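Local coordinates for protein beta-fructofuranosidase (Bifidobacterium adolescentis, PDB 6NOB) that probably hydrolyses terminal non-reducing beta-fructofuranosyl residues from sucrose and related fructosides, at residues 131-136 against 194-199; 220-225 against 268-273. All blocks are in the same frame, centred on the assembly; numbering follows the deposited sequence.

Interactions 1 and 2, whose centres lie 8 Å apart, join three successive blades of what is, for this family, a five-bladed beta-propeller. Segments 194-199 and 220-225 are neighbours in one blade; 131-136 packs on it from one adjoining blade and 268-273 from the other. F195 N lies 2.7 Å from T222 O and S198 OG 2.7 Å from P270 O, both probable hydrogen bonds. D131 OD2 and D269 OD1 come within 4.9 Å of each other, and the side chains of D131 and D269 each lie, at their nearest atoms, about 3 Å from bound PEG, probably from the crystallisation liquor, consistent with an active-site pocket at the propeller axis.

Interaction 1: 131-136 against 194-199; sequences DPNGLC and AFSGSA
S196 reaches across to D131 and N133 at the tight end of this contact. Its OG, anti to its own carbonyl carbon (chi1 -77°), donates to D131 OD2 over 2.8 Å, arriving on the anti side of the carboxylate and out of its plane. The same oxygen accepts a hydrogen bond from N133 ND2 at 3.1 Å. A serine suits this place because one small hydroxyl both gives and receives, tying two neighbouring side chains together in a buried setting. N133 is gripped from its other end too, where OD1 meets Q147 NE2; an alanine here would probably leave S196 OG without its amide donor and deprive Q147 NE2, which also bonds A194 O, of the OD1 acceptor. A little further on, G134 N donates to G197 O over 2.9 Å, while Q439 bridges the strands by bonding G197 O and L135 N. The two segments run nearly parallel, at 16°, as inner strands of successive blades do around a propeller axis, and 131-136 begins with the DPNG of the WMNDPNG signature, whose aspartate is the nucleophile in characterised relatives. The backbone of G134 turns to a positive phi (58°), which glycine adopts with little strain. A199 CB packs 3.5 Å from G134 O and makes an apolar touch with C136 CB at 4.0 Å. Beyond that lies the solvent side, where A199 is partly exposed and water takes over from direct bonds. One water donates to both L135 O and A199 O, at 2.8 and 2.7 Å; a second accepts from A199 N and lies within hydrogen-bonding distance of L135 O.

Interaction 2: 220-225 against 268-273; sequences YLTRHL and RDPKVE
T222 and D269 supply the one direct hydrogen bond of this contact: D269 N donates to T222 OG1 over 2.8 Å, with an N-H...O angle of 141°. The hydroxyl, anti to its own carbonyl carbon (chi1 -66°), also bonds Q238 OE1, so a threonine here answers a backbone amide on one strand and a side-chain amide on another.

Close carbon-to-oxygen contacts continue along the P270 ring. P270 CD lies 3.2 Å from T222 OG1, and P270 CG stands 3.4 Å from Y220 O; a proline suits the site, since its ring presents only C-H groups to these oxygens. Apolar contact follows further along, where V272 CG2 comes within 3.5 Å of Y220 CD2 and the two side chains cross obliquely. At the other end T222 CG2 touches R268 CB at 3.6 Å.

The charges lie beyond the packing. The extended chain of R268 leads its guanidinium away to salt bridges with D266, E236 and E375, while D269 OD2 accepts from C376 N. The sequence R-D-P is itself a family 32 signature, whose aspartate is thought to stabilise the transition state in relatives.

Running antiparallel at 169°, strand 268-273 edges its own sheet beside strand 285-295, where M288 touches Y220, P270 and V272, while strand 216-227 lies between strands 190-202 and 235-243 of the preceding blade.

Interaction 1: 131-136 against 194-199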
ATOM      1  N   ASP A 131       2.253   3.223  -1.512  1.00 36.26           N
ATOM      2  CA  ASP A 131       1.230   3.231  -0.469  1.00 35.41           C
ATOM      3  C   ASP A 131      -0.180   3.268  -1.055  1.00 36.73           C
ATOM      4  O   ASP A 131      -0.427   3.991  -2.028  1.00 39.01           O
ATOM      5  CB  ASP A 131       1.395   4.449   0.443  1.00 41.90           C
ATOM      6  CG  ASP A 131       2.762   4.546   1.073  1.00 43.19           C
ATOM      7  OD1 ASP A 131       3.683   3.800   0.675  1.00 42.05           O
ATOM      8  OD2 ASP A 131       2.904   5.392   1.977  1.00 40.48           O
ATOM      9  N   PRO A 132      -1.136   2.544  -0.468  1.00 35.82           N
ATOM     10  CA  PRO A 132      -2.549   2.783  -0.790  1.00 29.93           C
ATOM     11  C   PRO A 132      -3.039   4.060  -0.126  1.00 33.23           C
ATOM     12  O   PRO A 132      -2.685   4.363   1.016  1.00 32.47           O
ATOM     13  CB  PRO A 132      -3.256   1.550  -0.213  1.00 32.20           C
ATOM     14  CG  PRO A 132      -2.386   1.138   0.932  1.00 33.97           C
ATOM     15  CD  PRO A 132      -0.969   1.455   0.512  1.00 37.60           C
ATOM     16  N   ASN A 133      -3.861   4.816  -0.854  1.00 30.40           N
ATOM     17  CA  ASN A 133      -4.346   6.106  -0.385  1.00 29.44           C
ATOM     18  C   ASN A 133      -5.852   6.218  -0.583  1.00 33.93           C
ATOM     19  O   ASN A 133      -6.451   5.519  -1.404  1.00 37.54           O
ATOM     20  CB  ASN A 133      -3.665   7.277  -1.113  1.00 28.49           C
ATOM     21  CG  ASN A 133      -2.152   7.238  -1.010  1.00 33.19           C
ATOM     22  OD1 ASN A 133      -1.448   7.642  -1.937  1.00 30.26           O
ATOM     23  ND2 ASN A 133      -1.642   6.763   0.120  1.00 30.75           N
ATOM     24  N   GLY A 134      -6.451   7.117   0.194  1.00 31.40           N
ATOM     25  CA  GLY A 134      -7.827   7.540  -0.054  1.00 31.93           C
ATOM     26  C   GLY A 134      -8.843   6.420  -0.032  1.00 36.59           C
ATOM     27  O   GLY A 134      -9.794   6.432  -0.822  1.00 38.25           O
ATOM     28  N   LEU A 135      -8.663   5.454   0.861  1.00 29.03           N
ATOM     29  CA  LEU A 135      -9.565   4.311   0.916  1.00 33.30           C
ATOM     30  C   LEU A 135     -10.936   4.735   1.426  1.00 36.83           C
ATOM     31  O   LEU A 135     -11.048   5.408   2.455  1.00 36.07           O
ATOM     32  CB  LEU A 135      -8.976   3.219   1.807  1.00 37.06           C
ATOM     33  CG  LEU A 135      -7.632   2.690   1.311  1.00 38.41           C
ATOM     34  CD1 LEU A 135      -7.060   1.675   2.277  1.00 39.20           C
ATOM     35  CD2 LEU A 135      -7.789   2.088  -0.074  1.00 40.04           C
ATOM     36  N   CYS A 136     -11.978   4.341   0.699  1.00 43.45           N
ATOM     37  CA  CYS A 136     -13.347   4.665   1.076  1.00 39.96           C
ATOM     38  C   CYS A 136     -14.307   3.861   0.216  1.00 37.62           C
ATOM     39  O   CYS A 136     -13.931   3.313  -0.825  1.00 34.61           O
ATOM     40  CB  CYS A 136     -13.627   6.168   0.944  1.00 35.09           C
ATOM     41  SG  CYS A 136     -13.531   6.835  -0.725  1.00 34.91           S
ATOM     42  N   ALA A 194       2.893  14.445  -4.482  1.00 35.52           N
ATOM     43  CA  ALA A 194       1.659  14.214  -3.731  1.00 33.10           C
ATOM     44  C   ALA A 194       1.821  12.929  -2.929  1.00 30.03           C
ATOM     45  O   ALA A 194       1.587  11.831  -3.440  1.00 35.72           O
ATOM     46  CB  ALA A 194       0.464  14.138  -4.674  1.00 29.63           C
ATOM     47  N   PHE A 195       2.218  13.061  -1.667  1.00 27.71           N
ATOM     48  CA  PHE A 195       2.457  11.905  -0.811  1.00 26.30           C
ATOM     49  C   PHE A 195       1.127  11.333  -0.318  1.00 33.33           C
ATOM     50  O   PHE A 195       0.042  11.739  -0.747  1.00 33.30           O
ATOM     51  CB  PHE A 195       3.387  12.278   0.340  1.00 25.03           C
ATOM     52  CG  PHE A 195       4.850  12.213  -0.015  1.00 32.62           C
ATOM     53  CD1 PHE A 195       5.263  12.297  -1.336  1.00 31.78           C
ATOM     54  CD2 PHE A 195       5.808  12.052   0.972  1.00 33.78           C
ATOM     55  CE1 PHE A 195       6.604  12.237  -1.665  1.00 29.67           C
ATOM     56  CE2 PHE A 195       7.151  11.984   0.650  1.00 34.96           C
ATOM     57  CZ  PHE A 195       7.550  12.080  -0.671  1.00 32.40           C
ATOM     58  N   SER A 196       1.207  10.384   0.610  1.00 32.30           N
ATOM     59  CA  SER A 196       0.062   9.567   0.978  1.00 32.78           C
ATOM     60  C   SER A 196      -1.026  10.407   1.646  1.00 34.98           C
ATOM     61  O   SER A 196      -0.773  11.486   2.192  1.00 32.19           O
ATOM     62  CB  SER A 196       0.505   8.437   1.903  1.00 30.94           C
ATOM     63  OG  SER A 196       1.151   7.419   1.160  1.00 32.42           O
ATOM     64  N   GLY A 197      -2.258   9.895   1.588  1.00 26.98           N
ATOM     65  CA  GLY A 197      -3.403  10.585   2.156  1.00 26.71           C
ATOM     66  C   GLY A 197      -4.584   9.658   2.352  1.00 35.31           C
ATOM     67  O   GLY A 197      -4.597   8.520   1.878  1.00 35.30           O
ATOM     68  N   SER A 198      -5.589  10.169   3.063  1.00 33.68           N
ATOM     69  CA  SER A 198      -6.798   9.428   3.415  1.00 29.93           C
ATOM     70  C   SER A 198      -8.030  10.118   2.826  1.00 34.29           C
ATOM     71  O   SER A 198      -7.937  11.179   2.201  1.00 31.18           O
ATOM     72  CB  SER A 198      -6.926   9.289   4.934  1.00 31.11           C
ATOM     73  OG  SER A 198      -6.860  10.555   5.571  1.00 31.62           O
ATOM     74  N   ALA A 199      -9.202   9.510   3.045  1.00 31.93           N
ATOM     75  CA  ALA A 199     -10.443   9.953   2.420  1.00 32.03           C
ATOM     76  C   ALA A 199     -11.575  10.037   3.434  1.00 34.78           C
ATOM     77  O   ALA A 199     -11.706   9.178   4.311  1.00 29.79           O
ATOM     78  CB  ALA A 199     -10.857   9.008   1.286  1.00 28.94           C
TER
HETATM   79  O   HOH W   1     -12.687   6.621   4.372  1.00 26.81           O
HETATM   80  O   HOH W   2      -9.009   6.678   3.986  1.00 32.03           O

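Interaction 2: 220-225 against 268-273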
ATOM      1  N   TYR A 220      -7.431  14.112   2.327  1.00 34.75           N
ATOM      2  CA  TYR A 220      -6.403  14.822   3.077  1.00 32.58           C
ATOM      3  C   TYR A 220      -5.086  14.110   2.817  1.00 35.57           C
ATOM      4  O   TYR A 220      -4.967  12.913   3.095  1.00 37.76           O
ATOM      5  CB  TYR A 220      -6.718  14.842   4.576  1.00 25.48           C
ATOM      6  CG  TYR A 220      -7.967  15.613   4.944  1.00 31.85           C
ATOM      7  CD1 TYR A 220      -7.896  16.961   5.273  1.00 29.72           C
ATOM      8  CD2 TYR A 220      -9.212  14.992   4.978  1.00 27.35           C
ATOM      9  CE1 TYR A 220      -9.027  17.674   5.616  1.00 30.77           C
ATOM     10  CE2 TYR A 220     -10.353  15.699   5.319  1.00 32.29           C
ATOM     11  CZ  TYR A 220     -10.252  17.040   5.638  1.00 36.00           C
ATOM     12  OH  TYR A 220     -11.377  17.756   5.983  1.00 33.60           O
ATOM     13  N   LEU A 221      -4.105  14.832   2.279  1.00 35.76           N
ATOM     14  CA  LEU A 221      -2.857  14.213   1.857  1.00 32.78           C
ATOM     15  C   LEU A 221      -1.675  15.086   2.251  1.00 39.63           C
ATOM     16  O   LEU A 221      -1.825  16.248   2.636  1.00 40.22           O
ATOM     17  CB  LEU A 221      -2.837  13.956   0.345  1.00 28.20           C
ATOM     18  CG  LEU A 221      -2.815  15.201  -0.546  1.00 28.36           C
ATOM     19  CD1 LEU A 221      -1.851  15.009  -1.707  1.00 26.35           C
ATOM     20  CD2 LEU A 221      -4.211  15.518  -1.055  1.00 28.23           C
ATOM     21  N   THR A 222      -0.485  14.503   2.140  1.00 39.81           N
ATOM     22  CA  THR A 222       0.767  15.197   2.402  1.00 35.64           C
ATOM     23  C   THR A 222       1.375  15.678   1.092  1.00 34.94           C
ATOM     24  O   THR A 222       1.446  14.919   0.120  1.00 38.31           O
ATOM     25  CB  THR A 222       1.762  14.285   3.123  1.00 32.47           C
ATOM     26  OG1 THR A 222       1.269  13.980   4.430  1.00 35.43           O
ATOM     27  CG2 THR A 222       3.128  14.960   3.239  1.00 24.44           C
ATOM     28  N   ARG A 223       1.797  16.937   1.070  1.00 31.99           N
ATOM     29  CA  ARG A 223       2.659  17.455   0.018  1.00 32.71           C
ATOM     30  C   ARG A 223       4.086  17.480   0.547  1.00 36.34           C
ATOM     31  O   ARG A 223       4.327  17.941   1.667  1.00 38.84           O
ATOM     32  CB  ARG A 223       2.230  18.855  -0.423  1.00 30.45           C
ATOM     33  CG  ARG A 223       1.038  18.874  -1.365  1.00 30.51           C
ATOM     34  CD  ARG A 223       1.444  18.464  -2.769  1.00 32.08           C
ATOM     35  NE  ARG A 223       0.285  18.275  -3.636  1.00 34.11           N
ATOM     36  CZ  ARG A 223       0.349  17.787  -4.870  1.00 33.32           C
ATOM     37  NH1 ARG A 223       1.519  17.439  -5.384  1.00 27.25           N
ATOM     38  NH2 ARG A 223      -0.758  17.646  -5.588  1.00 32.78           N
ATOM     39  N   HIS A 224       5.020  16.970  -0.251  1.00 34.27           N
ATOM     40  CA  HIS A 224       6.416  16.844   0.142  1.00 29.17           C
ATOM     41  C   HIS A 224       7.275  17.699  -0.777  1.00 34.96           C
ATOM     42  O   HIS A 224       7.129  17.640  -2.003  1.00 32.14           O
ATOM     43  CB  HIS A 224       6.864  15.381   0.087  1.00 31.69           C
ATOM     44  CG  HIS A 224       8.272  15.152   0.544  1.00 32.05           C
ATOM     45  ND1 HIS A 224       8.577  14.657   1.794  1.00 32.58           N
ATOM     46  CD2 HIS A 224       9.456  15.328  -0.088  1.00 33.55           C
ATOM     47  CE1 HIS A 224       9.887  14.547   1.916  1.00 31.29           C
ATOM     48  NE2 HIS A 224      10.445  14.949   0.788  1.00 29.99           N
ATOM     49  N   LEU A 225       8.158  18.496  -0.178  1.00 36.33           N
ATOM     50  CA  LEU A 225       9.131  19.297  -0.909  1.00 34.14           C
ATOM     51  C   LEU A 225      10.470  19.167  -0.205  1.00 38.22           C
ATOM     52  O   LEU A 225      10.566  19.440   0.996  1.00 38.65           O
ATOM     53  CB  LEU A 225       8.702  20.764  -0.984  1.00 30.35           C
ATOM     54  CG  LEU A 225       9.785  21.757  -1.404  1.00 32.78           C
ATOM     55  CD1 LEU A 225      10.197  21.527  -2.853  1.00 26.88           C
ATOM     56  CD2 LEU A 225       9.302  23.182  -1.194  1.00 32.42           C
ATOM     57  N   ARG A 268       3.708  13.568   8.027  1.00 31.80           N
ATOM     58  CA  ARG A 268       3.029  13.145   6.810  1.00 34.34           C
ATOM     59  C   ARG A 268       1.982  12.074   7.097  1.00 38.49           C
ATOM     60  O   ARG A 268       1.804  11.619   8.231  1.00 28.87           O
ATOM     61  CB  ARG A 268       4.046  12.634   5.789  1.00 32.70           C
ATOM     62  CG  ARG A 268       4.858  11.440   6.257  1.00 27.41           C
ATOM     63  CD  ARG A 268       5.734  10.926   5.121  1.00 31.57           C
ATOM     64  NE  ARG A 268       6.801  10.046   5.586  1.00 35.69           N
ATOM     65  CZ  ARG A 268       7.977  10.471   6.036  1.00 37.95           C
ATOM     66  NH1 ARG A 268       8.238  11.771   6.089  1.00 34.44           N
ATOM     67  NH2 ARG A 268       8.891   9.597   6.436  1.00 33.51           N
ATOM     68  N   ASP A 269       1.281  11.684   6.028  1.00 39.62           N
ATOM     69  CA  ASP A 269       0.314  10.594   5.968  1.00 38.00           C
ATOM     70  C   ASP A 269      -0.896  10.855   6.862  1.00 36.56           C
ATOM     71  O   ASP A 269      -1.188  10.052   7.759  1.00 34.16           O
ATOM     72  CB  ASP A 269       0.987   9.274   6.353  1.00 40.08           C
ATOM     73  CG  ASP A 269       2.270   9.019   5.576  1.00 43.56           C
ATOM     74  OD1 ASP A 269       2.426   9.574   4.466  1.00 43.52           O
ATOM     75  OD2 ASP A 269       3.127   8.263   6.080  1.00 43.12           O
ATOM     76  N   PRO A 270      -1.644  11.936   6.635  1.00 34.20           N
ATOM     77  CA  PRO A 270      -2.785  12.232   7.510  1.00 28.89           C
ATOM     78  C   PRO A 270      -3.894  11.210   7.338  1.00 35.54           C
ATOM     79  O   PRO A 270      -4.231  10.814   6.220  1.00 36.06           O
ATOM     80  CB  PRO A 270      -3.236  13.620   7.047  1.00 30.36           C
ATOM     81  CG  PRO A 270      -2.843  13.660   5.605  1.00 27.93           C
ATOM     82  CD  PRO A 270      -1.551  12.889   5.514  1.00 28.28           C
ATOM     83  N   LYS A 271      -4.466  10.788   8.463  1.00 37.57           N
ATOM     84  CA  LYS A 271      -5.585   9.850   8.480  1.00 31.87           C
ATOM     85  C   LYS A 271      -6.698  10.470   9.314  1.00 34.06           C
ATOM     86  O   LYS A 271      -6.531  10.680  10.519  1.00 37.46           O
ATOM     87  CB  LYS A 271      -5.158   8.493   9.040  1.00 27.25           C
ATOM     88  CG  LYS A 271      -5.640   7.304   8.223  1.00 27.43           C
ATOM     89  CD  LYS A 271      -7.156   7.246   8.193  1.00 29.25           C
ATOM     90  CE  LYS A 271      -7.652   6.095   7.341  1.00 27.59           C
ATOM     91  NZ  LYS A 271      -9.143   6.059   7.296  1.00 30.74           N
ATOM     92  N   VAL A 272      -7.825  10.770   8.674  1.00 33.10           N
ATOM     93  CA  VAL A 272      -8.933  11.475   9.309  1.00 31.94           C
ATOM     94  C   VAL A 272     -10.027  10.461   9.621  1.00 33.71           C
ATOM     95  O   VAL A 272     -10.562   9.812   8.714  1.00 32.71           O
ATOM     96  CB  VAL A 272      -9.455  12.615   8.418  1.00 29.93           C
ATOM     97  CG1 VAL A 272     -10.606  13.350   9.092  1.00 29.35           C
ATOM     98  CG2 VAL A 272      -8.332  13.587   8.088  1.00 33.60           C
ATOM     99  N   GLU A 273     -10.354  10.319  10.903  1.00 33.72           N
ATOM    100  CA  GLU A 273     -11.325   9.340  11.376  1.00 34.10           C
ATOM    101  C   GLU A 273     -12.513  10.076  11.972  1.00 37.77           C
ATOM    102  O   GLU A 273     -12.345  10.898  12.877  1.00 43.17           O
ATOM    103  CB  GLU A 273     -10.706   8.408  12.417  1.00 26.72           C
ATOM    104  CG  GLU A 273     -11.717   7.500  13.100  1.00 33.68           C
ATOM    105  CD  GLU A 273     -12.447   6.597  12.124  1.00 37.14           C
ATOM    106  OE1 GLU A 273     -11.799   6.092  11.181  1.00 35.36           O
ATOM    107  OE2 GLU A 273     -13.668   6.395  12.299  1.00 38.78           O
TER